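Local coordinates for Peptide/nickel transport system substrate-binding protein (Listeria monocytogenes serotype 1/2a, PDB 5KZT) that binds peptides as a solute-binding protein and probably delivers them to a membrane transporter for uptake into the cell, at residues N365-E377 against Q414-G426. Residues are numbered along the deposited sequence; the frame is centred on the assembly and turned at random.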
loop_
_atom_site.group_PDB
_atom_site.type_symbol
_atom_site.label_atom_id
_atom_site.label_comp_id
_atom_site.label_asym_id
_atom_site.label_seq_id
_atom_site.Cartn_x
_atom_site.Cartn_y
_atom_site.Cartn_z
ATOM N N ASN A 365 -37.384 8.150 0.288
ATOM C CA ASN A 365 -37.491 8.126 1.767
ATOM C C ASN A 365 -36.518 7.160 2.427
ATOM O O ASN A 365 -36.234 7.284 3.620
ATOM C CB ASN A 365 -38.895 7.688 2.213
ATOM C CG ASN A 365 -39.992 8.295 1.374
ATOM O OD1 ASN A 365 -39.796 9.328 0.734
ATOM N ND2 ASN A 365 -41.164 7.657 1.366
ATOM N N GLU A 366 -36.069 6.164 1.665
ATOM C CA GLU A 366 -35.161 5.134 2.156
ATOM C C GLU A 366 -34.102 4.810 1.106
ATOM O O GLU A 366 -34.299 5.082 -0.081
ATOM C CB GLU A 366 -35.943 3.879 2.569
ATOM C CG GLU A 366 -36.727 3.192 1.450
ATOM C CD GLU A 366 -38.099 2.709 1.902
ATOM O OE1 GLU A 366 -38.183 2.027 2.959
ATOM O OE2 GLU A 366 -39.095 3.023 1.212
ATOM N N ILE A 367 -32.976 4.277 1.568
ATOM C CA ILE A 367 -31.836 3.890 0.720
ATOM C C ILE A 367 -31.241 2.630 1.339
ATOM O O ILE A 367 -31.078 2.573 2.563
ATOM C CB ILE A 367 -30.763 5.011 0.659
ATOM C CG1 ILE A 367 -31.201 6.138 -0.286
ATOM C CG2 ILE A 367 -29.401 4.473 0.205
ATOM C CD1 ILE A 367 -30.381 7.413 -0.187
ATOM N N THR A 368 -30.953 1.628 0.499
ATOM C CA THR A 368 -30.104 0.469 0.866
ATOM C C THR A 368 -28.777 0.572 0.147
ATOM O O THR A 368 -28.750 0.801 -1.055
ATOM C CB THR A 368 -30.757 -0.875 0.476
ATOM O OG1 THR A 368 -32.026 -0.988 1.125
ATOM C CG2 THR A 368 -29.882 -2.073 0.895
ATOM N N VAL A 369 -27.678 0.416 0.879
ATOM C CA VAL A 369 -26.360 0.318 0.273
ATOM C C VAL A 369 -25.563 -0.772 0.951
ATOM O O VAL A 369 -25.773 -1.056 2.130
ATOM C CB VAL A 369 -25.569 1.651 0.321
ATOM C CG1 VAL A 369 -26.117 2.627 -0.714
ATOM C CG2 VAL A 369 -25.550 2.254 1.724
ATOM N N GLU A 370 -24.629 -1.359 0.195
ATOM C CA GLU A 370 -23.775 -2.438 0.679
ATOM C C GLU A 370 -22.388 -1.885 1.020
ATOM O O GLU A 370 -21.770 -1.209 0.194
ATOM C CB GLU A 370 -23.738 -3.539 -0.386
ATOM C CG GLU A 370 -22.552 -4.498 -0.440
ATOM C CD GLU A 370 -22.435 -5.104 -1.851
ATOM O OE1 GLU A 370 -21.578 -4.646 -2.707
ATOM O OE2 GLU A 370 -23.257 -6.015 -2.110
ATOM N N PHE A 371 -21.927 -2.172 2.240
ATOM C CA PHE A 371 -20.620 -1.749 2.715
ATOM C C PHE A 371 -19.638 -2.920 2.570
ATOM O O PHE A 371 -19.854 -3.984 3.167
ATOM C CB PHE A 371 -20.724 -1.317 4.178
ATOM C CG PHE A 371 -19.462 -0.720 4.716
ATOM C CD1 PHE A 371 -18.935 0.439 4.161
ATOM C CD2 PHE A 371 -18.784 -1.321 5.767
ATOM C CE1 PHE A 371 -17.754 0.991 4.650
ATOM C CE2 PHE A 371 -17.599 -0.781 6.256
ATOM C CZ PHE A 371 -17.083 0.382 5.699
ATOM N N THR A 372 -18.572 -2.729 1.793
ATOM C CA THR A 372 -17.542 -3.761 1.647
ATOM C C THR A 372 -16.327 -3.552 2.570
ATOM O O THR A 372 -15.741 -2.471 2.614
ATOM C CB THR A 372 -17.069 -3.891 0.193
ATOM O OG1 THR A 372 -18.170 -4.273 -0.631
ATOM C CG2 THR A 372 -15.998 -4.960 0.052
ATOM N N SER A 373 -15.954 -4.613 3.285
ATOM C CA SER A 373 -14.705 -4.673 4.036
ATOM C C SER A 373 -14.105 -6.095 3.960
ATOM O O SER A 373 -14.590 -6.946 3.194
ATOM C CB SER A 373 -14.927 -4.225 5.485
ATOM O OG SER A 373 -13.675 -3.914 6.121
ATOM N N ASP A 374 -13.051 -6.346 4.731
ATOM C CA ASP A 374 -12.342 -7.627 4.686
ATOM C C ASP A 374 -13.018 -8.681 5.564
ATOM O O ASP A 374 -14.035 -8.389 6.197
ATOM C CB ASP A 374 -10.868 -7.415 5.050
ATOM C CG ASP A 374 -10.152 -6.548 4.032
ATOM O OD1 ASP A 374 -10.479 -6.644 2.820
ATOM O OD2 ASP A 374 -9.281 -5.753 4.426
ATOM N N ASP A 375 -12.461 -9.895 5.582
ATOM C CA ASP A 375 -13.084 -11.049 6.233
ATOM C C ASP A 375 -12.376 -11.514 7.520
ATOM O O ASP A 375 -12.541 -12.658 7.930
ATOM C CB ASP A 375 -13.223 -12.217 5.231
ATOM C CG ASP A 375 -11.867 -12.766 4.730
ATOM O OD1 ASP A 375 -10.800 -12.177 4.979
ATOM O OD2 ASP A 375 -11.876 -13.802 4.062
ATOM N N THR A 376 -11.604 -10.640 8.152
ATOM C CA THR A 376 -11.012 -10.957 9.455
ATOM C C THR A 376 -12.073 -10.731 10.538
ATOM O O THR A 376 -13.095 -10.055 10.309
ATOM C CB THR A 376 -9.771 -10.095 9.748
ATOM O OG1 THR A 376 -10.126 -8.707 9.736
ATOM C CG2 THR A 376 -8.689 -10.346 8.710
ATOM N N GLU A 377 -11.839 -11.308 11.711
ATOM C CA GLU A 377 -12.712 -11.073 12.867
ATOM C C GLU A 377 -12.855 -9.586 13.142
ATOM O O GLU A 377 -13.962 -9.091 13.399
ATOM C CB GLU A 377 -12.163 -11.768 14.117
ATOM C CG GLU A 377 -13.019 -11.581 15.369
ATOM C CD GLU A 377 -12.546 -12.441 16.525
ATOM O OE1 GLU A 377 -11.331 -12.482 16.808
ATOM O OE2 GLU A 377 -13.396 -13.093 17.161
ATOM N N GLN A 414 -11.223 -2.460 -8.200
ATOM C CA GLN A 414 -10.783 -2.210 -9.588
ATOM C C GLN A 414 -11.952 -2.225 -10.581
ATOM O O GLN A 414 -11.969 -1.419 -11.515
ATOM C CB GLN A 414 -9.737 -3.229 -10.070
ATOM C CG GLN A 414 -8.360 -3.136 -9.412
ATOM C CD GLN A 414 -7.687 -1.794 -9.687
ATOM O OE1 GLN A 414 -7.553 -1.394 -10.855
ATOM N NE2 GLN A 414 -7.315 -1.062 -8.617
ATOM N N ASN A 415 -12.905 -3.138 -10.368
ATOM C CA ASN A 415 -14.085 -3.284 -11.233
ATOM C C ASN A 415 -15.216 -2.281 -10.948
ATOM O O ASN A 415 -16.212 -2.259 -11.672
ATOM C CB ASN A 415 -14.666 -4.710 -11.111
ATOM C CG ASN A 415 -13.732 -5.787 -11.641
ATOM O OD1 ASN A 415 -12.845 -5.526 -12.458
ATOM N ND2 ASN A 415 -13.941 -7.020 -11.185
ATOM N N GLN A 416 -15.072 -1.459 -9.908
ATOM C CA GLN A 416 -16.153 -0.601 -9.413
ATOM C C GLN A 416 -17.438 -1.345 -9.075
ATOM O O GLN A 416 -18.541 -0.819 -9.212
ATOM C CB GLN A 416 -16.400 0.574 -10.367
ATOM C CG GLN A 416 -15.467 1.710 -10.053
ATOM C CD GLN A 416 -15.596 2.874 -10.979
ATOM O OE1 GLN A 416 -14.857 2.982 -11.937
ATOM N NE2 GLN A 416 -16.520 3.774 -10.678
ATOM N N ASP A 417 -17.285 -2.563 -8.580
ATOM C CA ASP A 417 -18.409 -3.408 -8.266
ATOM C C ASP A 417 -18.588 -3.368 -6.757
ATOM O O ASP A 417 -18.382 -4.352 -6.060
ATOM C CB ASP A 417 -18.128 -4.816 -8.811
ATOM C CG ASP A 417 -19.358 -5.667 -8.925
ATOM O OD1 ASP A 417 -20.468 -5.145 -9.217
ATOM O OD2 ASP A 417 -19.218 -6.902 -8.752
ATOM N N TYR A 418 -18.974 -2.203 -6.262
ATOM C CA TYR A 418 -19.181 -1.963 -4.832
ATOM C C TYR A 418 -19.957 -0.644 -4.694
ATOM O O TYR A 418 -20.057 0.122 -5.660
ATOM C CB TYR A 418 -17.828 -1.931 -4.068
ATOM C CG TYR A 418 -17.000 -0.680 -4.271
ATOM C CD1 TYR A 418 -16.219 -0.530 -5.414
ATOM C CD2 TYR A 418 -16.986 0.347 -3.318
ATOM C CE1 TYR A 418 -15.482 0.630 -5.650
ATOM C CE2 TYR A 418 -16.204 1.493 -3.513
ATOM C CZ TYR A 418 -15.457 1.622 -4.687
ATOM O OH TYR A 418 -14.712 2.739 -4.930
ATOM N N ASP A 419 -20.551 -0.396 -3.531
ATOM C CA ASP A 419 -21.233 0.875 -3.276
ATOM C C ASP A 419 -20.330 1.810 -2.479
ATOM O O ASP A 419 -20.026 2.934 -2.891
ATOM C CB ASP A 419 -22.528 0.650 -2.499
ATOM C CG ASP A 419 -23.551 -0.147 -3.259
ATOM O OD1 ASP A 419 -23.496 -0.228 -4.510
ATOM O OD2 ASP A 419 -24.450 -0.684 -2.580
ATOM N N PHE A 420 -19.925 1.331 -1.314
ATOM C CA PHE A 420 -18.934 1.998 -0.499
ATOM C C PHE A 420 -18.148 0.953 0.275
ATOM O O PHE A 420 -18.620 -0.178 0.437
ATOM C CB PHE A 420 -19.504 3.160 0.345
ATOM C CG PHE A 420 -20.435 2.780 1.485
ATOM C CD1 PHE A 420 -21.421 1.823 1.362
ATOM C CD2 PHE A 420 -20.357 3.480 2.685
ATOM C CE1 PHE A 420 -22.277 1.530 2.425
ATOM C CE2 PHE A 420 -21.214 3.199 3.748
ATOM C CZ PHE A 420 -22.177 2.225 3.616
ATOM N N SER A 421 -16.949 1.328 0.717
ATOM C CA SER A 421 -16.019 0.356 1.262
ATOM C C SER A 421 -15.048 0.970 2.239
ATOM O O SER A 421 -14.861 2.190 2.264
ATOM C CB SER A 421 -15.230 -0.295 0.119
ATOM O OG SER A 421 -14.307 0.624 -0.481
ATOM N N MET A 422 -14.448 0.103 3.041
ATOM C CA MET A 422 -13.384 0.478 3.963
ATOM C C MET A 422 -12.094 0.203 3.212
ATOM O O MET A 422 -11.810 -0.950 2.887
ATOM C CB MET A 422 -13.439 -0.389 5.211
ATOM C CG MET A 422 -12.284 -0.169 6.178
ATOM S SD MET A 422 -12.448 1.397 7.068
ATOM C CE MET A 422 -13.664 0.915 8.263
ATOM N N SER A 423 -11.326 1.238 2.922
ATOM C CA SER A 423 -10.035 1.042 2.250
ATOM C C SER A 423 -8.932 1.717 2.997
ATOM O O SER A 423 -9.174 2.515 3.875
ATOM C CB SER A 423 -10.102 1.547 0.833
ATOM O OG SER A 423 -11.266 1.009 0.188
ATOM N N GLY A 424 -7.703 1.367 2.665
ATOM C CA GLY A 424 -6.562 2.010 3.296
ATOM C C GLY A 424 -5.422 2.199 2.344
ATOM O O GLY A 424 -5.261 1.417 1.393
ATOM N N TRP A 425 -4.618 3.228 2.619
ATOM C CA TRP A 425 -3.434 3.493 1.846
ATOM C C TRP A 425 -2.276 3.750 2.759
ATOM O O TRP A 425 -2.378 4.566 3.680
ATOM C CB TRP A 425 -3.648 4.690 0.926
ATOM C CG TRP A 425 -2.571 4.860 -0.080
ATOM C CD1 TRP A 425 -1.562 5.781 -0.059
ATOM C CD2 TRP A 425 -2.400 4.108 -1.269
ATOM N NE1 TRP A 425 -0.765 5.643 -1.165
ATOM C CE2 TRP A 425 -1.259 4.629 -1.935
ATOM C CE3 TRP A 425 -3.100 3.046 -1.852
ATOM C CZ2 TRP A 425 -0.802 4.119 -3.156
ATOM C CZ3 TRP A 425 -2.646 2.530 -3.060
ATOM C CH2 TRP A 425 -1.509 3.075 -3.704
ATOM N N GLY A 426 -1.176 3.065 2.472
ATOM C CA GLY A 426 0.118 3.313 3.087
ATOM C C GLY A 426 1.031 3.978 2.076
ATOM O O GLY A 426 0.944 3.703 0.866
HETATM O O HOH W 1 -20.007 -2.487 -1.508
HETATM O O HOH W 2 -19.378 -5.940 -4.087
HETATM O O HOH W 3 -16.918 -5.112 -3.113
HETATM O O HOH W 4 -11.491 -3.143 4.785
#
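F371 presents its ring edge to the face of F420 in a T-shaped stack, the planes inclined at 61° and the centroids 4.8 Å apart. The nearest atom is F371 CD1, 3.5 Å above the F420 plane over the ring centre. F420 reaches this place because chi1 of 69° sets CG between its own backbone N and carbonyl carbon, swinging the ring back toward the neighbouring strand. There V369 CG2 meets F420 CE1 at 3.4 Å. At its far end the F371 ring, at CZ, packs against M422 CB, and I386 of helix 377-393 touches both F371 and M422, so this face of the sheet lies under that helix.

Backbone bonds fix the register: T372 N donates to F420 O and M422 N to T372 O, both at 2.9 Å. F371 is bridged to F420 and T372 to S421 in parallel pairing, the first pair on the face with M422, the second on the opposite face. Strand 397-404 flanks 367-374 on its other edge, as part of the mixed sheet in one lobe of this periplasmic-binding-protein fold.

Where the pairing begins, a carboxylate replaces a backbone carbonyl. E370 N gives a nearly straight bond (171°) to D419 OD2, 2.9 Å away, on the anti lone pair. The next bond, F420 N to E370 O, is weak. On the face that carries T372, a water accepts from D419 N and bonds E370 O, E370 OE1 and T372 OG1, with more acceptors around it than protons. R281 forms salt bridges with E370, D417 and D419, which probably offsets the gathering of acidic groups. Beyond S373, another water joins S373 OG to M422 O, close to D374, whose OD2 bonds the bound peptide's backbone.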